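Long-range contacts in nuclear transport factor 2 family protein (Rhodopseudomonas palustris, PDB 3DM8), which is of unknown function but has the SnoaL-like NTF2 fold and is a putative isomerase: residues A[3-7]-A[83-87]; A[8-13]-A[24-29]; A[99-103]-A[127-132]. One frame throughout, in Å; residues are numbered along the deposited sequence.

Contact 1 of 3, residues A[3-7]-A[83-87]; sequences EHSLW and SAASM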
loop_
_atom_site.group_PDB
_atom_site.type_symbol
_atom_site.label_atom_id
_atom_site.label_comp_id
_atom_site.label_asym_id
_atom_site.label_seq_id
_atom_site.Cartn_x
_atom_site.Cartn_y
_atom_site.Cartn_z
ATOM N N GLU A 3 17.369 -17.154 6.285
ATOM C CA GLU A 3 16.834 -15.878 6.866
ATOM C C GLU A 3 16.699 -14.755 5.854
ATOM O O GLU A 3 17.665 -14.125 5.435
ATOM C CB GLU A 3 17.583 -15.291 8.065
ATOM C CG GLU A 3 16.664 -14.188 8.717
ATOM C CD GLU A 3 17.334 -13.224 9.692
ATOM O OE1 GLU A 3 16.589 -12.533 10.460
ATOM O OE2 GLU A 3 18.578 -13.110 9.679
ATOM N N HIS A 4 15.448 -14.481 5.544
ATOM C CA HIS A 4 15.118 -13.562 4.474
ATOM C C HIS A 4 15.681 -12.162 4.753
ATOM O O HIS A 4 15.642 -11.666 5.862
ATOM C CB HIS A 4 13.610 -13.535 4.258
ATOM C CG HIS A 4 13.214 -13.026 2.912
ATOM N ND1 HIS A 4 13.225 -11.693 2.605
ATOM C CD2 HIS A 4 12.821 -13.670 1.784
ATOM C CE1 HIS A 4 12.853 -11.527 1.347
ATOM N NE2 HIS A 4 12.586 -12.716 0.830
ATOM N N SER A 5 16.177 -11.553 3.686
ATOM C CA SER A 5 16.736 -10.196 3.699
ATOM C C SER A 5 15.757 -9.178 4.210
ATOM O O SER A 5 16.160 -8.124 4.722
ATOM C CB SER A 5 17.235 -9.795 2.300
ATOM O OG SER A 5 18.398 -10.566 1.956
ATOM N N LEU A 6 14.477 -9.476 4.077
ATOM C CA LEU A 6 13.451 -8.515 4.568
ATOM C C LEU A 6 13.571 -8.351 6.106
ATOM O O LEU A 6 13.499 -7.246 6.670
ATOM C CB LEU A 6 12.058 -8.991 4.205
ATOM C CG LEU A 6 10.910 -8.143 4.758
ATOM C CD1 LEU A 6 10.968 -6.730 4.148
ATOM C CD2 LEU A 6 9.503 -8.825 4.613
ATOM N N TRP A 7 13.757 -9.484 6.758
ATOM C CA TRP A 7 13.881 -9.514 8.232
ATOM C C TRP A 7 15.164 -8.797 8.695
ATOM O O TRP A 7 15.194 -8.095 9.736
ATOM C CB TRP A 7 13.765 -10.944 8.792
ATOM C CG TRP A 7 12.546 -11.691 8.239
ATOM C CD1 TRP A 7 12.536 -12.911 7.660
ATOM C CD2 TRP A 7 11.201 -11.218 8.202
ATOM N NE1 TRP A 7 11.249 -13.249 7.279
ATOM C CE2 TRP A 7 10.420 -12.212 7.580
ATOM C CE3 TRP A 7 10.585 -10.042 8.618
ATOM C CZ2 TRP A 7 9.049 -12.072 7.385
ATOM C CZ3 TRP A 7 9.209 -9.910 8.438
ATOM C CH2 TRP A 7 8.462 -10.915 7.839
ATOM N N SER A 83 12.886 -10.855 -3.067
ATOM C CA SER A 83 11.805 -9.889 -3.085
ATOM C C SER A 83 10.764 -10.131 -2.008
ATOM O O SER A 83 10.628 -11.203 -1.464
ATOM C CB SER A 83 11.145 -9.840 -4.477
ATOM O OG SER A 83 10.559 -11.067 -4.878
ATOM N N ALA A 84 10.037 -9.100 -1.668
ATOM C CA ALA A 84 8.978 -9.280 -0.684
ATOM C C ALA A 84 7.964 -8.166 -0.793
ATOM O O ALA A 84 8.289 -7.062 -1.246
ATOM C CB ALA A 84 9.553 -9.343 0.733
ATOM N N ALA A 85 6.744 -8.477 -0.365
ATOM C CA ALA A 85 5.699 -7.448 -0.151
ATOM C C ALA A 85 5.077 -7.645 1.207
ATOM O O ALA A 85 4.889 -8.774 1.683
ATOM C CB ALA A 85 4.621 -7.522 -1.254
ATOM N N SER A 86 4.818 -6.548 1.890
ATOM C CA SER A 86 4.129 -6.682 3.141
ATOM C C SER A 86 3.382 -5.481 3.585
ATOM O O SER A 86 3.602 -4.372 3.117
ATOM C CB SER A 86 5.092 -7.126 4.212
ATOM O OG SER A 86 6.088 -6.129 4.448
ATOM N N MET A 87 2.440 -5.781 4.435
ATOM C CA MET A 87 1.582 -4.800 5.043
ATOM C C MET A 87 1.828 -4.785 6.533
ATOM O O MET A 87 1.684 -5.807 7.190
ATOM C CB MET A 87 0.153 -5.167 4.836
ATOM C CG MET A 87 -0.644 -4.154 5.537
ATOM S SD MET A 87 -1.334 -3.174 4.211
ATOM C CE MET A 87 -2.799 -4.082 4.262
#
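Leu6, in the first turn of helix 5-19, faces Ala84 near the start of strand 83-94, their CA atoms 6.9 Å apart and the nearest CA pair of the two segments. Between them CD2 of Leu6 rests on the methyl CB of Ala84 at 3.9 Å. This branch reaches the strand because CG lies anti to the backbone N (chi1 175°), and the same methyl group lies over one face of the Trp7 indole, offset toward its rim, so it is held between an aromatic plane and the strand. His4 adds the second side-chain contact: its CE1 approaches CB of Ala84 at 4.0 Å, and NE2 comes within 3.4 Å of Ser83 O near the ring plane. The stronger partner of NE2 is the carbonyl oxygen of Gly80. At the other nitrogen, ND1 accepts a hydrogen bond from Leu6 N at 2.9 Å, almost in the ring plane. His4 is thus the N-cap of helix 5-19, and bonds at both ring nitrogens fix its rotation. The alternation of the strand turns Ala84 and Ser86 toward the helix, whereas Ala85 points away and packs on Met78 of the second subunit. Strand 83-94 runs between strands 67-79 and 100-112, and Leu6 also touches Leu79 on the first and Thr109 on the second, seating the helix start across the sheet.

Contact 2 of 3, residues A[8-13]-A[24-29]; sequences RFSRAL and ELATII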
loop_
_atom_site.group_PDB
_atom_site.type_symbol
_atom_site.label_atom_id
_atom_site.label_comp_id
_atom_site.label_asym_id
_atom_site.label_seq_id
_atom_site.Cartn_x
_atom_site.Cartn_y
_atom_site.Cartn_z
ATOM N N ARG A 8 16.221 -8.992 7.927
ATOM C CA ARG A 8 17.516 -8.344 8.221
ATOM C C ARG A 8 17.404 -6.833 8.073
ATOM O O ARG A 8 17.925 -6.048 8.888
ATOM C CB ARG A 8 18.636 -8.902 7.355
ATOM C CG ARG A 8 18.910 -10.358 7.561
ATOM C CD ARG A 8 20.075 -10.812 6.719
ATOM N NE ARG A 8 19.913 -10.415 5.327
ATOM C CZ ARG A 8 20.737 -9.594 4.675
ATOM N NH1 ARG A 8 21.804 -9.096 5.280
ATOM N NH2 ARG A 8 20.504 -9.301 3.413
ATOM N N PHE A 9 16.691 -6.430 7.029
ATOM C CA PHE A 9 16.451 -5.011 6.776
ATOM C C PHE A 9 15.589 -4.424 7.873
ATOM O O PHE A 9 15.840 -3.339 8.369
ATOM C CB PHE A 9 15.782 -4.809 5.407
ATOM C CG PHE A 9 15.242 -3.449 5.194
ATOM C CD1 PHE A 9 16.070 -2.361 5.093
ATOM C CD2 PHE A 9 13.898 -3.266 5.008
ATOM C CE1 PHE A 9 15.563 -1.090 4.904
ATOM C CE2 PHE A 9 13.393 -1.984 4.783
ATOM C CZ PHE A 9 14.232 -0.905 4.758
ATOM N N SER A 10 14.579 -5.174 8.286
ATOM C CA SER A 10 13.634 -4.688 9.268
ATOM C C SER A 10 14.380 -4.468 10.589
ATOM O O SER A 10 14.148 -3.472 11.291
ATOM C CB SER A 10 12.448 -5.647 9.431
ATOM O OG SER A 10 11.487 -5.071 10.327
ATOM N N ARG A 11 15.266 -5.404 10.922
ATOM C CA ARG A 11 16.020 -5.260 12.182
ATOM C C ARG A 11 16.975 -4.053 12.136
ATOM O O ARG A 11 17.072 -3.258 13.082
ATOM C CB ARG A 11 16.754 -6.534 12.499
ATOM C CG ARG A 11 17.498 -6.490 13.728
ATOM C CD ARG A 11 17.911 -7.894 14.146
ATOM N NE ARG A 11 18.645 -8.578 13.084
ATOM C CZ ARG A 11 18.126 -9.536 12.333
ATOM N NH1 ARG A 11 16.908 -9.930 12.534
ATOM N NH2 ARG A 11 18.857 -10.118 11.404
ATOM N N ALA A 12 17.637 -3.920 10.988
ATOM C CA ALA A 12 18.608 -2.857 10.752
ATOM C C ALA A 12 17.923 -1.500 10.831
ATOM O O ALA A 12 18.443 -0.561 11.406
ATOM C CB ALA A 12 19.231 -3.020 9.374
ATOM N N LEU A 13 16.738 -1.421 10.257
ATOM C CA LEU A 13 15.977 -0.174 10.271
ATOM C C LEU A 13 15.512 0.173 11.701
ATOM O O LEU A 13 15.497 1.349 12.160
ATOM C CB LEU A 13 14.784 -0.321 9.327
ATOM C CG LEU A 13 14.001 0.986 9.156
ATOM C CD1 LEU A 13 14.878 2.123 8.552
ATOM C CD2 LEU A 13 12.735 0.648 8.323
ATOM N N GLU A 24 24.283 -1.084 10.582
ATOM C CA GLU A 24 23.678 -2.274 9.941
ATOM C C GLU A 24 22.817 -1.879 8.771
ATOM O O GLU A 24 22.780 -2.574 7.775
ATOM C CB GLU A 24 22.807 -3.108 10.895
ATOM C CG GLU A 24 23.558 -3.983 11.870
ATOM C CD GLU A 24 22.623 -4.822 12.784
ATOM O OE1 GLU A 24 23.165 -5.442 13.702
ATOM O OE2 GLU A 24 21.374 -4.877 12.574
ATOM N N LEU A 25 22.133 -0.751 8.909
ATOM C CA LEU A 25 21.297 -0.250 7.847
ATOM C C LEU A 25 22.166 0.135 6.659
ATOM O O LEU A 25 21.810 -0.105 5.535
ATOM C CB LEU A 25 20.458 0.933 8.289
ATOM C CG LEU A 25 19.487 1.567 7.309
ATOM C CD1 LEU A 25 18.481 0.550 6.855
ATOM C CD2 LEU A 25 18.756 2.733 7.967
ATOM N N ALA A 26 23.257 0.810 6.930
ATOM C CA ALA A 26 24.150 1.265 5.860
ATOM C C ALA A 26 24.728 0.088 5.085
ATOM O O ALA A 26 24.971 0.193 3.853
ATOM C CB ALA A 26 25.261 2.169 6.419
ATOM N N THR A 27 24.933 -1.038 5.773
ATOM C CA THR A 27 25.494 -2.225 5.120
ATOM C C THR A 27 24.515 -2.803 4.116
ATOM O O THR A 27 24.878 -3.287 3.039
ATOM C CB THR A 27 25.886 -3.286 6.162
ATOM O OG1 THR A 27 26.947 -2.728 6.940
ATOM C CG2 THR A 27 26.359 -4.537 5.527
ATOM N N ILE A 28 23.259 -2.750 4.504
ATOM C CA ILE A 28 22.182 -3.442 3.784
ATOM C C ILE A 28 21.600 -2.654 2.654
ATOM O O ILE A 28 21.081 -3.230 1.731
ATOM C CB ILE A 28 21.068 -3.945 4.738
ATOM C CG1 ILE A 28 20.244 -5.065 4.075
ATOM C CG2 ILE A 28 20.143 -2.857 5.171
ATOM C CD1 ILE A 28 19.412 -5.936 5.125
ATOM N N ILE A 29 21.732 -1.345 2.701
ATOM C CA ILE A 29 21.201 -0.494 1.623
ATOM C C ILE A 29 22.179 -0.479 0.434
ATOM O O ILE A 29 23.378 -0.195 0.612
ATOM C CB ILE A 29 20.973 0.944 2.121
ATOM C CG1 ILE A 29 19.859 1.002 3.191
ATOM C CG2 ILE A 29 20.544 1.864 0.956
ATOM C CD1 ILE A 29 18.623 0.289 2.784
HETATM O O HOH W 1 20.161 -6.566 10.254
HETATM O O HOH W 2 21.131 0.103 11.606
#
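Arg8 meets Ile28 through two parts of its side chain: CB lies 3.8 Å from CD1 of Ile28, and the guanidinium, brought back by a bend at chi3 (-51°), sets one face over the same methyl. Its NH2 is hydrogen-bonded to Gly114 O and Ser5 OG, which anchors the group above the isoleucine. The carbonyl of Arg8 receives a water that also donates to Glu24 OE2, the carboxylate oxygen that forms a salt bridge with Arg15. At Phe9 the backbone itself is touched, N standing 3.4 Å from Ile28 CD1. The ring extends past Ile28, whose CG2 lies at its edge, and CE1 reaches Leu25 CD1 at 3.9 Å and Ile29 CD1 at 4.0 Å. Leu116 and Leu119 of strand 115-123 pack on it too. Replacing this phenylalanine with an alanine would probably open a gap between the two helices and the sheet, leaving the methyl ends of Leu25 and Ile29 without their shared aromatic neighbour. Helices 5-19 and 23-28 form a helical hairpin on the sheet of the NTF2-like cone, their local axes 8.6 Å apart with 142° between directions. The closest backbone passage is at Ala12, whose CA comes within 4.7 Å of Leu25 CA; its small CB fits against the backbone of Glu24 and Leu25. A second water links Ala12 O to Leu25 N. Leu13 lies alongside Leu25, CD1 to CD2 4.0 Å, and both side chains pack on Cys60 of helix 53-66.

Contact 3 of 3, residues A[99-103]-A[127-132]; sequences RPISV and DLVEQA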
loop_
_atom_site.group_PDB
_atom_site.type_symbol
_atom_site.label_atom_id
_atom_site.label_comp_id
_atom_site.label_asym_id
_atom_site.label_seq_id
_atom_site.Cartn_x
_atom_site.Cartn_y
_atom_site.Cartn_z
ATOM N N ARG A 99 2.996 13.252 20.282
ATOM C CA ARG A 99 1.736 12.864 19.630
ATOM C C ARG A 99 1.742 11.341 19.262
ATOM O O ARG A 99 2.653 10.891 18.600
ATOM C CB ARG A 99 1.567 13.738 18.372
ATOM C CG ARG A 99 0.272 13.503 17.623
ATOM C CD ARG A 99 -0.876 13.639 18.591
ATOM N NE ARG A 99 -2.165 13.631 17.905
ATOM C CZ ARG A 99 -3.318 13.907 18.507
ATOM N NH1 ARG A 99 -3.330 14.207 19.793
ATOM N NH2 ARG A 99 -4.456 13.880 17.826
ATOM N N PRO A 100 0.745 10.546 19.704
ATOM C CA PRO A 100 0.684 9.202 19.167
ATOM C C PRO A 100 0.108 9.099 17.797
ATOM O O PRO A 100 -0.928 9.686 17.468
ATOM C CB PRO A 100 -0.246 8.450 20.126
ATOM C CG PRO A 100 -0.589 9.355 21.178
ATOM C CD PRO A 100 -0.228 10.740 20.786
ATOM N N ILE A 101 0.766 8.286 17.005
ATOM C CA ILE A 101 0.362 8.154 15.644
ATOM C C ILE A 101 0.467 6.693 15.249
ATOM O O ILE A 101 1.409 6.041 15.599
ATOM C CB ILE A 101 1.231 9.024 14.715
ATOM C CG1 ILE A 101 1.072 10.514 15.061
ATOM C CG2 ILE A 101 0.902 8.690 13.220
ATOM C CD1 ILE A 101 2.074 11.396 14.342
ATOM N N SER A 102 -0.560 6.208 14.581
ATOM C CA SER A 102 -0.542 4.841 13.986
ATOM C C SER A 102 -0.469 4.984 12.480
ATOM O O SER A 102 -1.193 5.801 11.892
ATOM C CB SER A 102 -1.786 4.075 14.462
ATOM O OG SER A 102 -2.007 2.871 13.753
ATOM N N VAL A 103 0.423 4.227 11.853
ATOM C CA VAL A 103 0.676 4.312 10.409
ATOM C C VAL A 103 0.534 2.942 9.785
ATOM O O VAL A 103 1.204 2.015 10.210
ATOM C CB VAL A 103 2.098 4.829 10.144
ATOM C CG1 VAL A 103 2.324 5.041 8.663
ATOM C CG2 VAL A 103 2.330 6.153 10.889
ATOM N N ASP A 127 -5.022 9.526 6.717
ATOM C CA ASP A 127 -5.169 9.171 8.130
ATOM C C ASP A 127 -3.957 9.671 8.890
ATOM O O ASP A 127 -4.076 10.239 9.995
ATOM C CB ASP A 127 -5.326 7.675 8.315
ATOM C CG ASP A 127 -5.715 7.315 9.705
ATOM O OD1 ASP A 127 -5.066 6.442 10.277
ATOM O OD2 ASP A 127 -6.676 7.894 10.223
ATOM N N LEU A 128 -2.793 9.569 8.251
ATOM C CA LEU A 128 -1.528 10.012 8.896
ATOM C C LEU A 128 -1.595 11.513 9.143
ATOM O O LEU A 128 -1.311 12.006 10.246
ATOM C CB LEU A 128 -0.274 9.685 8.049
ATOM C CG LEU A 128 1.092 10.266 8.398
ATOM C CD1 LEU A 128 1.534 10.020 9.856
ATOM C CD2 LEU A 128 2.230 9.803 7.407
ATOM N N VAL A 129 -1.990 12.256 8.117
ATOM C CA VAL A 129 -1.994 13.742 8.192
ATOM C C VAL A 129 -3.008 14.158 9.242
ATOM O O VAL A 129 -2.767 15.067 10.029
ATOM C CB VAL A 129 -2.286 14.467 6.820
ATOM C CG1 VAL A 129 -2.716 15.933 7.064
ATOM C CG2 VAL A 129 -1.080 14.399 5.870
ATOM N N GLU A 130 -4.162 13.500 9.244
ATOM C CA GLU A 130 -5.196 13.841 10.214
ATOM C C GLU A 130 -4.731 13.655 11.636
ATOM O O GLU A 130 -4.975 14.504 12.539
ATOM C CB GLU A 130 -6.469 13.046 10.001
ATOM C CG GLU A 130 -7.241 13.532 8.793
ATOM C CD GLU A 130 -8.736 13.676 9.036
ATOM O OE1 GLU A 130 -9.331 12.811 9.734
ATOM O OE2 GLU A 130 -9.325 14.647 8.490
ATOM N N GLN A 131 -4.068 12.530 11.854
ATOM C CA GLN A 131 -3.567 12.213 13.202
ATOM C C GLN A 131 -2.495 13.187 13.636
ATOM O O GLN A 131 -2.459 13.617 14.808
ATOM C CB GLN A 131 -2.998 10.802 13.257
ATOM C CG GLN A 131 -3.989 9.698 13.233
ATOM C CD GLN A 131 -3.258 8.369 13.281
ATOM O OE1 GLN A 131 -2.799 7.931 14.349
ATOM N NE2 GLN A 131 -3.114 7.733 12.125
ATOM N N ALA A 132 -1.646 13.578 12.691
ATOM C CA ALA A 132 -0.528 14.497 13.000
ATOM C C ALA A 132 -1.038 15.913 13.335
ATOM O O ALA A 132 -0.482 16.605 14.218
ATOM C CB ALA A 132 0.498 14.537 11.837
HETATM O O HOH W 3 -3.444 7.827 16.778
#
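Gln131 extends its primary amide across to the backbone of Ser102 and grips it at both ends. OE1 accepts from Ser102 N at 2.8 Å in a nearly straight bond (175°), while NE2 donates to Ser102 O at 2.7 Å, lying in the plane of that carbonyl. The amide therefore engages the N-H and C=O of a single strand residue, and the paired bonds fix which end of it is oxygen and which is nitrogen. CG stands anti to the carbonyl carbon (chi1 -73°) and the chain is extended beyond it, which carries the amide from the helix to the strand. A water that donates to Pro100 O also sits close to OE1, unusually close for a hydrogen bond, so this second donor is doubtful; NE2 makes a weak further bond to Asp127 O, one turn back in the helix. Arg99 holds the main chain of the same glutamine: its NE donates to Gln131 O at 3.1 Å, with the acceptor at the guanidinium edge and close to its plane. Beneath these polar ties, Leu128 CD1 packs on Ile101 CG2 at 3.7 Å and more distantly on Val103 CG2 at 4.1 Å, the side chains crossing at a slant. The other branch of Ile101 ends at CD1, 4.3 Å from Ala132 CB. Leu128 is further enclosed by Phe44, Phe47 and Leu123, so the apolar layer continues beyond the strand. Strand 100-103 and helix 127-132 run antiparallel, their directions differing by 178° and their axes 8.3 Å apart. Helix 125-133 follows strand 115-123, the sheet neighbour of strand 100-112, and continues in roughly the same sense, so that it lies antiparallel to the start of strand 100-112 as a C-terminal helix packed on the curved sheet of an NTF2-like α+β fold.

How the contacts relate
Contacts 1 and 2 share helix 5-19 and lie with their centres 12 Å apart: contact 1 seats its start on strand 83-94, and contact 2 pairs its next turns with helix 23-28. They touch directly, Glu3 OE1 approaching Arg11 NH1 at 3.3 Å in a long, weak ion pair, while Ser5 O packs near Ile28 CD1. Contact 3 lies on the opposite side of the chain's centre, its own centre about 25 Å from the centres of contacts 1 and 2, yet it shares the sheet with contact 1 through the neighbouring strands 83-94 and 100-112. A bound dodecyl nonaethylene glycol ether lies about 13 Å from the side chain of Ile29 in contact 2.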